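Local coordinates for protein NAD(P)H-flavin oxidoreductase (Staphylococcus epidermidis ATCC 12228, PDB 3GBH) that probably transfers electrons from NAD(P)H to flavin through a bound flavin mononucleotide, as a member of the nitroreductase family, at residues Glu33-Ile38 with Ser82-Ile87; Glu37-Ala42 with Trp54-Val59; Gln149-Ala154 with Leu187-Gly192. All blocks are in the same frame, centred on the assembly; numbering follows the deposited sequence.

Interaction 1: Glu33-Ile38 with Ser82-Ile87; sequences EEMDEI and SSAMLI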
ATOM      1  N   GLU B  33      27.727  13.034 -24.937  1.00 27.06           N
ATOM      2  CA  GLU B  33      27.822  11.999 -23.891  1.00 28.30           C
ATOM      3  C   GLU B  33      26.458  11.834 -23.259  1.00 27.02           C
ATOM      4  O   GLU B  33      25.980  10.732 -23.034  1.00 27.20           O
ATOM      5  CB  GLU B  33      28.898  12.384 -22.831  1.00 28.51           C
ATOM      6  CG  GLU B  33      29.400  11.230 -21.903  1.00 31.75           C
ATOM      7  CD  GLU B  33      30.496  11.682 -20.868  1.00 33.44           C
ATOM      8  OE1 GLU B  33      31.137  12.754 -21.071  1.00 39.82           O
ATOM      9  OE2 GLU B  33      30.725  10.946 -19.860  1.00 43.32           O
ATOM     10  N   GLU B  34      25.795  12.954 -23.026  1.00 25.96           N
ATOM     11  CA  GLU B  34      24.509  12.942 -22.410  1.00 26.66           C
ATOM     12  C   GLU B  34      23.405  12.422 -23.349  1.00 26.36           C
ATOM     13  O   GLU B  34      22.601  11.588 -22.946  1.00 24.43           O
ATOM     14  CB  GLU B  34      24.202  14.346 -21.942  1.00 28.30           C
ATOM     15  CG  GLU B  34      22.994  14.404 -21.139  1.00 33.06           C
ATOM     16  CD  GLU B  34      23.226  14.501 -19.675  1.00 33.17           C
ATOM     17  OE1 GLU B  34      24.237  13.984 -19.142  1.00 36.68           O
ATOM     18  OE2 GLU B  34      22.350  15.093 -19.044  1.00 31.39           O
HETATM   19  N   MSE B  35      23.352  12.910 -24.593  1.00 24.95           N
HETATM   20  CA  MSE B  35      22.387  12.364 -25.563  1.00 24.58           C
HETATM   21  C   MSE B  35      22.547  10.847 -25.734  1.00 23.74           C
HETATM   22  O   MSE B  35      21.561  10.108 -25.878  1.00 24.66           O
HETATM   23  CB  MSE B  35      22.588  13.035 -26.925  1.00 25.12           C
HETATM   24  CG  MSE B  35      21.537  12.622 -27.963  1.00 27.67           C
HETATM   25 SE   MSE B  35      19.772  13.299 -27.499  0.75 29.05          SE
HETATM   26  CE  MSE B  35      20.024  15.147 -28.002  1.00 26.69           C
ATOM     27  N   ASP B  36      23.796  10.394 -25.772  1.00 23.94           N
ATOM     28  CA  ASP B  36      24.081   8.969 -25.882  1.00 23.98           C
ATOM     29  C   ASP B  36      23.624   8.163 -24.647  1.00 23.90           C
ATOM     30  O   ASP B  36      23.138   7.057 -24.795  1.00 21.16           O
ATOM     31  CB  ASP B  36      25.558   8.739 -26.180  1.00 24.68           C
ATOM     32  CG  ASP B  36      25.895   8.964 -27.652  1.00 25.99           C
ATOM     33  OD1 ASP B  36      24.973   9.269 -28.438  1.00 26.31           O
ATOM     34  OD2 ASP B  36      27.077   8.856 -27.998  1.00 22.18           O
ATOM     35  N   GLU B  37      23.780   8.724 -23.444  1.00 24.55           N
ATOM     36  CA  GLU B  37      23.244   8.102 -22.226  1.00 25.88           C
ATOM     37  C   GLU B  37      21.739   7.962 -22.306  1.00 24.43           C
ATOM     38  O   GLU B  37      21.180   6.894 -22.041  1.00 22.42           O
ATOM     39  CB  GLU B  37      23.578   8.920 -20.975  1.00 26.33           C
ATOM     40  CG  GLU B  37      24.991   8.855 -20.533  1.00 30.78           C
ATOM     41  CD  GLU B  37      25.265   9.770 -19.307  1.00 32.92           C
ATOM     42  OE1 GLU B  37      24.279  10.132 -18.616  1.00 41.17           O
ATOM     43  OE2 GLU B  37      26.442  10.119 -19.039  1.00 44.49           O
ATOM     44  N   ILE B  38      21.075   9.045 -22.701  1.00 22.98           N
ATOM     45  CA  ILE B  38      19.638   9.033 -22.920  1.00 22.96           C
ATOM     46  C   ILE B  38      19.204   7.963 -23.917  1.00 23.08           C
ATOM     47  O   ILE B  38      18.294   7.195 -23.649  1.00 23.14           O
ATOM     48  CB  ILE B  38      19.142  10.434 -23.359  1.00 23.04           C
ATOM     49  CG1 ILE B  38      19.305  11.438 -22.198  1.00 23.90           C
ATOM     50  CG2 ILE B  38      17.711  10.366 -23.857  1.00 22.33           C
ATOM     51  CD1 ILE B  38      19.133  12.931 -22.627  1.00 21.07           C
ATOM     52  N   SER B  82      14.767  23.882 -30.219  1.00 21.67           N
ATOM     53  CA  SER B  82      15.211  22.623 -29.631  1.00 22.49           C
ATOM     54  C   SER B  82      16.724  22.391 -29.710  1.00 22.20           C
ATOM     55  O   SER B  82      17.411  22.833 -30.667  1.00 22.18           O
ATOM     56  CB  SER B  82      14.497  21.440 -30.309  1.00 22.40           C
ATOM     57  OG  SER B  82      14.862  21.317 -31.669  1.00 23.89           O
ATOM     58  N   SER B  83      17.247  21.679 -28.721  1.00 21.16           N
ATOM     59  CA  SER B  83      18.638  21.242 -28.799  1.00 21.66           C
ATOM     60  C   SER B  83      18.795  20.260 -29.958  1.00 22.33           C
ATOM     61  O   SER B  83      19.815  20.245 -30.626  1.00 20.20           O
ATOM     62  CB  SER B  83      19.074  20.602 -27.489  1.00 23.21           C
ATOM     63  OG  SER B  83      19.140  21.585 -26.471  1.00 24.64           O
ATOM     64  N   ALA B  84      17.771  19.422 -30.157  1.00 20.30           N
ATOM     65  CA  ALA B  84      17.740  18.508 -31.276  1.00 21.08           C
ATOM     66  C   ALA B  84      16.286  18.187 -31.578  1.00 21.29           C
ATOM     67  O   ALA B  84      15.446  18.171 -30.656  1.00 20.36           O
ATOM     68  CB  ALA B  84      18.527  17.189 -30.926  1.00 21.37           C
HETATM   69  N   MSE B  85      15.998  17.916 -32.854  1.00 22.44           N
HETATM   70  CA  MSE B  85      14.745  17.266 -33.242  1.00 22.10           C
HETATM   71  C   MSE B  85      15.049  15.813 -33.577  1.00 22.83           C
HETATM   72  O   MSE B  85      15.712  15.518 -34.579  1.00 23.23           O
HETATM   73  CB  MSE B  85      14.134  17.954 -34.451  1.00 23.71           C
HETATM   74  CG  MSE B  85      12.814  17.336 -34.920  1.00 24.36           C
HETATM   75 SE   MSE B  85      11.368  17.500 -33.625  0.75 21.21          SE
HETATM   76  CE  MSE B  85      10.930  19.349 -33.961  1.00 21.14           C
ATOM     77  N   LEU B  86      14.562  14.911 -32.741  1.00 22.58           N
ATOM     78  CA  LEU B  86      14.741  13.487 -32.946  1.00 23.48           C
ATOM     79  C   LEU B  86      13.650  13.044 -33.903  1.00 25.09           C
ATOM     80  O   LEU B  86      12.496  13.341 -33.662  1.00 26.01           O
ATOM     81  CB  LEU B  86      14.617  12.734 -31.626  1.00 23.79           C
ATOM     82  CG  LEU B  86      15.444  13.245 -30.439  1.00 26.51           C
ATOM     83  CD1 LEU B  86      15.316  12.310 -29.241  1.00 30.29           C
ATOM     84  CD2 LEU B  86      16.897  13.418 -30.821  1.00 23.63           C
ATOM     85  N   ILE B  87      14.012  12.392 -35.000  1.00 23.08           N
ATOM     86  CA  ILE B  87      13.010  11.781 -35.873  1.00 23.45           C
ATOM     87  C   ILE B  87      13.236  10.279 -35.837  1.00 23.43           C
ATOM     88  O   ILE B  87      14.308   9.803 -36.207  1.00 23.42           O
ATOM     89  CB  ILE B  87      13.083  12.310 -37.295  1.00 23.08           C
ATOM     90  CG1 ILE B  87      13.117  13.850 -37.295  1.00 25.69           C
ATOM     91  CG2 ILE B  87      11.888  11.799 -38.132  1.00 21.62           C
ATOM     92  CD1 ILE B  87      13.309  14.483 -38.699  1.00 23.92           C
TER

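Interaction 2: Glu37-Ala42 with Trp54-Val59; sequences EIITKA and WRIAVV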
ATOM      1  N   GLU B  37      23.780   8.724 -23.444  1.00 24.55           N
ATOM      2  CA  GLU B  37      23.244   8.102 -22.226  1.00 25.88           C
ATOM      3  C   GLU B  37      21.739   7.962 -22.306  1.00 24.43           C
ATOM      4  O   GLU B  37      21.180   6.894 -22.041  1.00 22.42           O
ATOM      5  CB  GLU B  37      23.578   8.920 -20.975  1.00 26.33           C
ATOM      6  CG  GLU B  37      24.991   8.855 -20.533  1.00 30.78           C
ATOM      7  CD  GLU B  37      25.265   9.770 -19.307  1.00 32.92           C
ATOM      8  OE1 GLU B  37      24.279  10.132 -18.616  1.00 41.17           O
ATOM      9  OE2 GLU B  37      26.442  10.119 -19.039  1.00 44.49           O
ATOM     10  N   ILE B  38      21.075   9.045 -22.701  1.00 22.98           N
ATOM     11  CA  ILE B  38      19.638   9.033 -22.920  1.00 22.96           C
ATOM     12  C   ILE B  38      19.204   7.963 -23.917  1.00 23.08           C
ATOM     13  O   ILE B  38      18.294   7.195 -23.649  1.00 23.14           O
ATOM     14  CB  ILE B  38      19.142  10.434 -23.359  1.00 23.04           C
ATOM     15  CG1 ILE B  38      19.305  11.438 -22.198  1.00 23.90           C
ATOM     16  CG2 ILE B  38      17.711  10.366 -23.857  1.00 22.33           C
ATOM     17  CD1 ILE B  38      19.133  12.931 -22.627  1.00 21.07           C
ATOM     18  N   ILE B  39      19.852   7.891 -25.068  1.00 23.51           N
ATOM     19  CA  ILE B  39      19.475   6.887 -26.076  1.00 23.10           C
ATOM     20  C   ILE B  39      19.821   5.460 -25.624  1.00 23.19           C
ATOM     21  O   ILE B  39      19.066   4.516 -25.858  1.00 22.95           O
ATOM     22  CB  ILE B  39      20.116   7.219 -27.431  1.00 23.40           C
ATOM     23  CG1 ILE B  39      19.505   8.527 -27.972  1.00 23.70           C
ATOM     24  CG2 ILE B  39      19.894   6.067 -28.454  1.00 23.12           C
ATOM     25  CD1 ILE B  39      20.316   9.141 -29.129  1.00 25.39           C
ATOM     26  N   THR B  40      20.960   5.288 -24.975  1.00 24.35           N
ATOM     27  CA  THR B  40      21.316   3.986 -24.442  1.00 24.99           C
ATOM     28  C   THR B  40      20.180   3.439 -23.522  1.00 26.33           C
ATOM     29  O   THR B  40      19.747   2.305 -23.697  1.00 27.47           O
ATOM     30  CB  THR B  40      22.656   4.050 -23.699  1.00 25.51           C
ATOM     31  OG1 THR B  40      23.695   4.430 -24.616  1.00 23.75           O
ATOM     32  CG2 THR B  40      23.025   2.689 -23.046  1.00 22.46           C
ATOM     33  N   LYS B  41      19.706   4.246 -22.568  1.00 27.26           N
ATOM     34  CA  LYS B  41      18.588   3.858 -21.690  1.00 27.09           C
ATOM     35  C   LYS B  41      17.289   3.625 -22.400  1.00 26.06           C
ATOM     36  O   LYS B  41      16.553   2.721 -22.064  1.00 26.44           O
ATOM     37  CB  LYS B  41      18.345   4.920 -20.627  1.00 27.90           C
ATOM     38  CG  LYS B  41      19.386   4.976 -19.605  1.00 32.62           C
ATOM     39  CD  LYS B  41      19.144   3.928 -18.522  1.00 39.75           C
ATOM     40  CE  LYS B  41      20.370   3.782 -17.615  1.00 40.29           C
ATOM     41  NZ  LYS B  41      20.600   2.338 -17.307  1.00 39.54           N
ATOM     42  N   ALA B  42      16.972   4.468 -23.365  1.00 25.23           N
ATOM     43  CA  ALA B  42      15.732   4.348 -24.092  1.00 23.23           C
ATOM     44  C   ALA B  42      15.647   3.025 -24.856  1.00 23.80           C
ATOM     45  O   ALA B  42      14.581   2.397 -24.931  1.00 25.18           O
ATOM     46  CB  ALA B  42      15.583   5.526 -25.050  1.00 23.05           C
ATOM     47  N   TRP B  54      13.981   0.358 -34.403  1.00 23.20           N
ATOM     48  CA  TRP B  54      13.974   1.808 -34.325  1.00 22.74           C
ATOM     49  C   TRP B  54      15.273   2.371 -34.855  1.00 23.71           C
ATOM     50  O   TRP B  54      16.346   1.802 -34.623  1.00 23.67           O
ATOM     51  CB  TRP B  54      13.778   2.294 -32.897  1.00 22.59           C
ATOM     52  CG  TRP B  54      14.509   1.487 -31.862  1.00 21.12           C
ATOM     53  CD1 TRP B  54      15.853   1.431 -31.665  1.00 23.24           C
ATOM     54  CD2 TRP B  54      13.923   0.593 -30.903  1.00 23.85           C
ATOM     55  NE1 TRP B  54      16.143   0.590 -30.617  1.00 22.56           N
ATOM     56  CE2 TRP B  54      14.974   0.051 -30.142  1.00 22.26           C
ATOM     57  CE3 TRP B  54      12.613   0.213 -30.609  1.00 21.67           C
ATOM     58  CZ2 TRP B  54      14.756  -0.858 -29.116  1.00 21.12           C
ATOM     59  CZ3 TRP B  54      12.390  -0.691 -29.593  1.00 22.87           C
ATOM     60  CH2 TRP B  54      13.440  -1.210 -28.854  1.00 23.52           C
ATOM     61  N   ARG B  55      15.167   3.516 -35.541  1.00 24.03           N
ATOM     62  CA  ARG B  55      16.335   4.234 -36.069  1.00 23.47           C
ATOM     63  C   ARG B  55      16.141   5.716 -35.779  1.00 24.73           C
ATOM     64  O   ARG B  55      15.156   6.304 -36.208  1.00 25.41           O
ATOM     65  CB  ARG B  55      16.440   4.021 -37.573  1.00 22.74           C
ATOM     66  CG  ARG B  55      16.501   2.539 -37.996  1.00 24.02           C
ATOM     67  CD  ARG B  55      17.760   1.796 -37.535  1.00 22.21           C
ATOM     68  NE  ARG B  55      17.715   0.423 -38.031  1.00 23.97           N
ATOM     69  CZ  ARG B  55      17.382  -0.643 -37.312  1.00 24.59           C
ATOM     70  NH1 ARG B  55      17.098  -0.556 -36.017  1.00 23.31           N
ATOM     71  NH2 ARG B  55      17.340  -1.821 -37.903  1.00 24.92           N
ATOM     72  N   ILE B  56      17.083   6.320 -35.073  1.00 25.22           N
ATOM     73  CA  ILE B  56      16.937   7.703 -34.589  1.00 23.92           C
ATOM     74  C   ILE B  56      17.840   8.663 -35.391  1.00 23.96           C
ATOM     75  O   ILE B  56      19.064   8.548 -35.347  1.00 23.15           O
ATOM     76  CB  ILE B  56      17.285   7.816 -33.096  1.00 23.13           C
ATOM     77  CG1 ILE B  56      16.467   6.801 -32.272  1.00 25.72           C
ATOM     78  CG2 ILE B  56      17.037   9.296 -32.615  1.00 23.18           C
ATOM     79  CD1 ILE B  56      16.852   6.743 -30.788  1.00 26.62           C
ATOM     80  N   ALA B  57      17.222   9.598 -36.125  1.00 23.23           N
ATOM     81  CA  ALA B  57      17.933  10.724 -36.737  1.00 22.68           C
ATOM     82  C   ALA B  57      17.911  11.873 -35.725  1.00 22.55           C
ATOM     83  O   ALA B  57      16.843  12.413 -35.429  1.00 22.30           O
ATOM     84  CB  ALA B  57      17.267  11.146 -38.077  1.00 20.99           C
ATOM     85  N   VAL B  58      19.078  12.212 -35.167  1.00 21.79           N
ATOM     86  CA  VAL B  58      19.184  13.274 -34.165  1.00 20.62           C
ATOM     87  C   VAL B  58      19.539  14.535 -34.951  1.00 22.24           C
ATOM     88  O   VAL B  58      20.724  14.788 -35.253  1.00 20.80           O
ATOM     89  CB  VAL B  58      20.271  12.948 -33.125  1.00 21.23           C
ATOM     90  CG1 VAL B  58      20.343  14.030 -32.060  1.00 22.25           C
ATOM     91  CG2 VAL B  58      20.054  11.523 -32.501  1.00 20.98           C
ATOM     92  N   VAL B  59      18.509  15.297 -35.333  1.00 21.68           N
ATOM     93  CA  VAL B  59      18.709  16.503 -36.117  1.00 21.43           C
ATOM     94  C   VAL B  59      19.116  17.660 -35.217  1.00 22.95           C
ATOM     95  O   VAL B  59      18.301  18.222 -34.511  1.00 22.08           O
ATOM     96  CB  VAL B  59      17.449  16.878 -36.929  1.00 21.86           C
ATOM     97  CG1 VAL B  59      17.704  18.151 -37.748  1.00 20.17           C
ATOM     98  CG2 VAL B  59      17.052  15.705 -37.823  1.00 19.54           C
TER

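Interaction 3: Gln149-Ala154 with Leu187-Gly192; sequences QLMLTA and LAIAIG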
ATOM      1  N   GLN B 149      10.036   5.685 -23.323  1.00 23.59           N
ATOM      2  CA  GLN B 149      11.143   5.551 -22.419  1.00 24.19           C
ATOM      3  C   GLN B 149      12.204   6.643 -22.676  1.00 23.68           C
ATOM      4  O   GLN B 149      12.799   7.144 -21.735  1.00 24.04           O
ATOM      5  CB  GLN B 149      11.696   4.131 -22.465  1.00 25.47           C
ATOM      6  CG  GLN B 149      12.722   3.815 -21.422  1.00 28.27           C
ATOM      7  CD  GLN B 149      12.816   2.323 -21.150  1.00 31.81           C
ATOM      8  OE1 GLN B 149      11.866   1.710 -20.694  1.00 25.29           O
ATOM      9  NE2 GLN B 149      13.980   1.738 -21.433  1.00 28.39           N
ATOM     10  N   LEU B 150      12.406   7.052 -23.930  1.00 22.67           N
ATOM     11  CA  LEU B 150      13.327   8.173 -24.227  1.00 23.04           C
ATOM     12  C   LEU B 150      12.851   9.483 -23.581  1.00 23.92           C
ATOM     13  O   LEU B 150      13.638  10.214 -22.979  1.00 21.36           O
ATOM     14  CB  LEU B 150      13.455   8.355 -25.740  1.00 24.22           C
ATOM     15  CG  LEU B 150      14.636   9.185 -26.227  1.00 28.74           C
ATOM     16  CD1 LEU B 150      14.986   8.739 -27.655  1.00 30.39           C
ATOM     17  CD2 LEU B 150      14.352  10.681 -26.104  1.00 29.30           C
HETATM   18  N   MSE B 151      11.557   9.764 -23.680  1.00 22.90           N
HETATM   19  CA  MSE B 151      11.002  10.988 -23.085  1.00 23.60           C
HETATM   20  C   MSE B 151      11.106  11.012 -21.563  1.00 22.49           C
HETATM   21  O   MSE B 151      11.430  12.048 -20.973  1.00 21.29           O
HETATM   22  CB  MSE B 151       9.564  11.195 -23.549  1.00 23.62           C
HETATM   23  CG  MSE B 151       9.445  11.484 -25.041  1.00 22.78           C
HETATM   24 SE   MSE B 151       7.637  12.082 -25.488  0.75 24.77          SE
HETATM   25  CE  MSE B 151       6.863  10.314 -25.856  1.00 23.35           C
ATOM     26  N   LEU B 152      10.889   9.863 -20.927  1.00 22.52           N
ATOM     27  CA  LEU B 152      11.033   9.768 -19.477  1.00 22.96           C
ATOM     28  C   LEU B 152      12.489   9.949 -19.056  1.00 22.28           C
ATOM     29  O   LEU B 152      12.798  10.718 -18.141  1.00 22.04           O
ATOM     30  CB  LEU B 152      10.444   8.443 -18.940  1.00 21.50           C
ATOM     31  CG  LEU B 152       8.920   8.389 -19.104  1.00 21.25           C
ATOM     32  CD1 LEU B 152       8.357   6.973 -18.892  1.00 20.56           C
ATOM     33  CD2 LEU B 152       8.250   9.369 -18.194  1.00 20.45           C
ATOM     34  N   THR B 153      13.391   9.271 -19.749  1.00 22.68           N
ATOM     35  CA  THR B 153      14.830   9.376 -19.438  1.00 22.61           C
ATOM     36  C   THR B 153      15.336  10.784 -19.666  1.00 22.21           C
ATOM     37  O   THR B 153      16.107  11.311 -18.869  1.00 21.30           O
ATOM     38  CB  THR B 153      15.696   8.367 -20.255  1.00 22.85           C
ATOM     39  OG1 THR B 153      15.177   7.053 -20.047  1.00 27.39           O
ATOM     40  CG2 THR B 153      17.164   8.419 -19.758  1.00 22.18           C
ATOM     41  N   ALA B 154      14.876  11.414 -20.747  1.00 21.86           N
ATOM     42  CA  ALA B 154      15.250  12.810 -21.008  1.00 21.82           C
ATOM     43  C   ALA B 154      14.840  13.681 -19.814  1.00 22.16           C
ATOM     44  O   ALA B 154      15.646  14.493 -19.279  1.00 20.34           O
ATOM     45  CB  ALA B 154      14.594  13.304 -22.319  1.00 19.42           C
ATOM     46  N   LEU B 187       7.458   8.864 -35.355  1.00 23.37           N
ATOM     47  CA  LEU B 187       7.171  10.142 -34.731  1.00 24.13           C
ATOM     48  C   LEU B 187       8.453  10.901 -34.532  1.00 24.63           C
ATOM     49  O   LEU B 187       9.522  10.306 -34.647  1.00 24.55           O
ATOM     50  CB  LEU B 187       6.482   9.948 -33.384  1.00 26.60           C
ATOM     51  CG  LEU B 187       7.284   9.627 -32.161  1.00 27.38           C
ATOM     52  CD1 LEU B 187       6.415   9.866 -30.855  1.00 28.70           C
ATOM     53  CD2 LEU B 187       7.801   8.210 -32.244  1.00 33.34           C
ATOM     54  N   ALA B 188       8.328  12.205 -34.277  1.00 22.90           N
ATOM     55  CA  ALA B 188       9.470  13.055 -33.954  1.00 23.96           C
ATOM     56  C   ALA B 188       9.399  13.443 -32.481  1.00 23.61           C
ATOM     57  O   ALA B 188       8.321  13.376 -31.881  1.00 23.45           O
ATOM     58  CB  ALA B 188       9.482  14.272 -34.822  1.00 22.23           C
ATOM     59  N   ILE B 189      10.537  13.823 -31.892  1.00 23.47           N
ATOM     60  CA  ILE B 189      10.577  14.271 -30.503  1.00 23.31           C
ATOM     61  C   ILE B 189      11.510  15.464 -30.387  1.00 22.68           C
ATOM     62  O   ILE B 189      12.712  15.301 -30.592  1.00 22.51           O
ATOM     63  CB  ILE B 189      11.058  13.154 -29.542  1.00 25.41           C
ATOM     64  CG1 ILE B 189      10.259  11.848 -29.724  1.00 25.85           C
ATOM     65  CG2 ILE B 189      10.974  13.627 -28.063  1.00 21.11           C
ATOM     66  CD1 ILE B 189      10.685  10.722 -28.792  1.00 25.67           C
ATOM     67  N   ALA B 190      10.974  16.660 -30.099  1.00 20.24           N
ATOM     68  CA  ALA B 190      11.831  17.810 -29.815  1.00 21.83           C
ATOM     69  C   ALA B 190      12.405  17.599 -28.430  1.00 22.04           C
ATOM     70  O   ALA B 190      11.680  17.195 -27.531  1.00 21.11           O
ATOM     71  CB  ALA B 190      11.036  19.182 -29.858  1.00 21.05           C
ATOM     72  N   ILE B 191      13.686  17.909 -28.247  1.00 22.51           N
ATOM     73  CA  ILE B 191      14.312  17.759 -26.936  1.00 21.85           C
ATOM     74  C   ILE B 191      15.214  18.963 -26.679  1.00 22.32           C
ATOM     75  O   ILE B 191      15.842  19.487 -27.588  1.00 20.05           O
ATOM     76  CB  ILE B 191      15.086  16.414 -26.845  1.00 23.11           C
ATOM     77  CG1 ILE B 191      15.662  16.194 -25.433  1.00 23.76           C
ATOM     78  CG2 ILE B 191      16.217  16.338 -27.900  1.00 20.42           C
ATOM     79  CD1 ILE B 191      16.266  14.788 -25.254  1.00 22.35           C
ATOM     80  N   GLY B 192      15.218  19.428 -25.441  1.00 20.96           N
ATOM     81  CA  GLY B 192      16.060  20.537 -25.060  1.00 21.34           C
ATOM     82  C   GLY B 192      15.789  20.914 -23.632  1.00 20.85           C
ATOM     83  O   GLY B 192      15.081  20.191 -22.906  1.00 19.46           O
TER

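Interaction 1: Glu33-Ile38 with Ser82-Ile87
Met35, a selenomethionine, reaches from helix 32-42 to Ala84 and Leu86 on strand 84-91, one of the helix-on-sheet contacts in the alpha+beta core of the nitroreductase fold. The tight part is small and wholly apolar. The terminal methyl CE of Met35 lies 3.9 Å from CB of Ala84, and its SE passes CD2 of Leu86 at 4.4 Å. With the helix and strand backbones still 9.6 Å apart at the CA atoms of Met35 and Ala84, a long unbranched side chain suits the helix position, while a single methyl on the strand is enough to receive its end. Met35 starts out with CG anti to the backbone N (chi1 -175°) and then bends at both following torsions, which turns CE toward Ala84 and leaves SE on the Leu86 side. Ala84 and Leu86 are two residues apart on the strand and therefore share the sheet face turned to the helix. Around this core, Ile191 of strand 183-192 also touches Met35 and Ala84, and Phe212 of the second subunit packs on Met35.

Most of the rest of the helix segment is charged and takes no part in the contact with the strand. Glu33, exposed, and Glu37, partly so, form its solvent side, as fits charged residues turned away from a sheet; Asp36 faces the second subunit, where it makes a salt bridge with Arg210 of that chain. Glu34 is buried, yet its OE1 forms a salt bridge with Arg7 and its OE2 a hydrogen bond with His157. A classic beta bulge at the start of the strand sets Ser83 and Ala84 together opposite Ile191, next to the place where the methyl of Met35 arrives. Beside Ala84, the hydroxyl OG of Ser83 is hydrogen-bonded to Tyr28 O.

Interaction 2: Glu37-Ala42 with Trp54-Val59
Ile39 meets Ile56 and Val58 with two different branches, and these two meetings make up the first shell. Its CG2 lies 3.9 Å from CD1 of Ile56, the two side chains running past one another, antiparallel. Its CD1 instead meets CG2 of Val58 at 4.1 Å, tip to tip. One beta-branched residue thus serves two neighbours: with CG1 anti to the carbonyl carbon (chi1 -67°), the longer arm carries CD1 to Val58, while the short CG2 stays beside Ile56. On the strand, Ile56 and Val58 alternate with Arg55, Ala57 and Val59 and so present branched aliphatic groups on the face turned to the helix, shapes that also suit an extended backbone. The CA atoms of Ile39 and Ile56 are 8.9 Å apart, a spacing filled by these two methyl contacts.

Next come the residues that border this pair of contacts. Ala42, nearly one turn further along the helix, is small where Leu150 of helix 132-156 packs against it, and the indole of Trp54 turns to Thr43, Ser143 and Met146. Arg55 points to the other face of the strand. Its NH1 donates to Trp54 O at 2.8 Å, from above the carbonyl plane, and its NH2 forms a salt bridge with Asp91, so the guanidinium is held at more than one point. The helix is regular here, with Ala42 N bonded to Ile38 O at 3.0 Å, and Ile39 lies on its face turned to the strand.

Strand 54-59 is the outermost strand of the sheet within its own chain. It is flanked by antiparallel strand 84-91 on one side and, on the other, by a parallel strand of the second subunit that continues the sheet across the subunit interface, while helix 32-42 covers one face beside helix 132-156.

Interaction 3: Gln149-Ala154 with Leu187-Gly192
Met151, a selenomethionine, and Ala154 lie against Ile189 and Ile191 where the long helix 132-156 packs on strand 183-192, an inner strand of the antiparallel sheet in this nitroreductase fold. Met151 and Ile189 cross obliquely. The touching atom of Met151 is CG, which lies 4.0 Å from CG2 of Ile189 and equally far from its CD1, and so rests against both arms of the isoleucine. That placement follows from the first torsion of Met151, with CG anti to the carbonyl carbon (chi1 -66°): its CB does not head directly for the strand, yet the chain runs on to it and then bends at the last torsion. Ile189 opposes it with CG2 anti to its backbone N and an extended longer arm, so that both branches face the helix. Being unbranched, the methionine chain can lay its CG against both at once.

One helical turn further on, the arrangement is reversed. Ala154 offers only CB, and Ile191 supplies the reach: CG1 is anti to the backbone N (chi1 -176°) and the rest of the arm is extended, which brings CD1 of Ile191 within 3.7 Å of CB of Ala154. This leaves CG2 of Ile191 flanked by both backbone N and carbonyl carbon, usually a less favoured place for a methyl. A small residue suits the helix at this point, since the CA atoms of Ala154 and Ile191 are only 7.8 Å apart.

The side chain of Met151 is about 6 Å from a bound flavin mononucleotide, and it packs on Leu145 of the second subunit, so the contact lies close to the cofactor and the subunit interface. On another side of the helix, Thr153 OG1 donates to Gln149 O at 2.9 Å, while Thr153 N reaches the same oxygen from the opposite face of the carbonyl plane.

The three contacts lie with their centres 7 to 9 Å apart and join two helices to one antiparallel sheet. Interactions 1 and 2 both start from helix 32-42, sharing Glu37 and Ile38, and reach the neighbouring strands 84-91 and 54-59; interaction 3 comes later in the chain and brings helix 132-156 to strand 183-192, on the other side of strand 84-91. Backbone bonds Met85 N to Val59 O and Ile189 N to Leu86 O tie the strands together, and Lys41 O receives Gln149 NE2 between the helices. All three also touch the second subunit, so this core borders the subunit interface, and interaction 3 comes closest to the flavin.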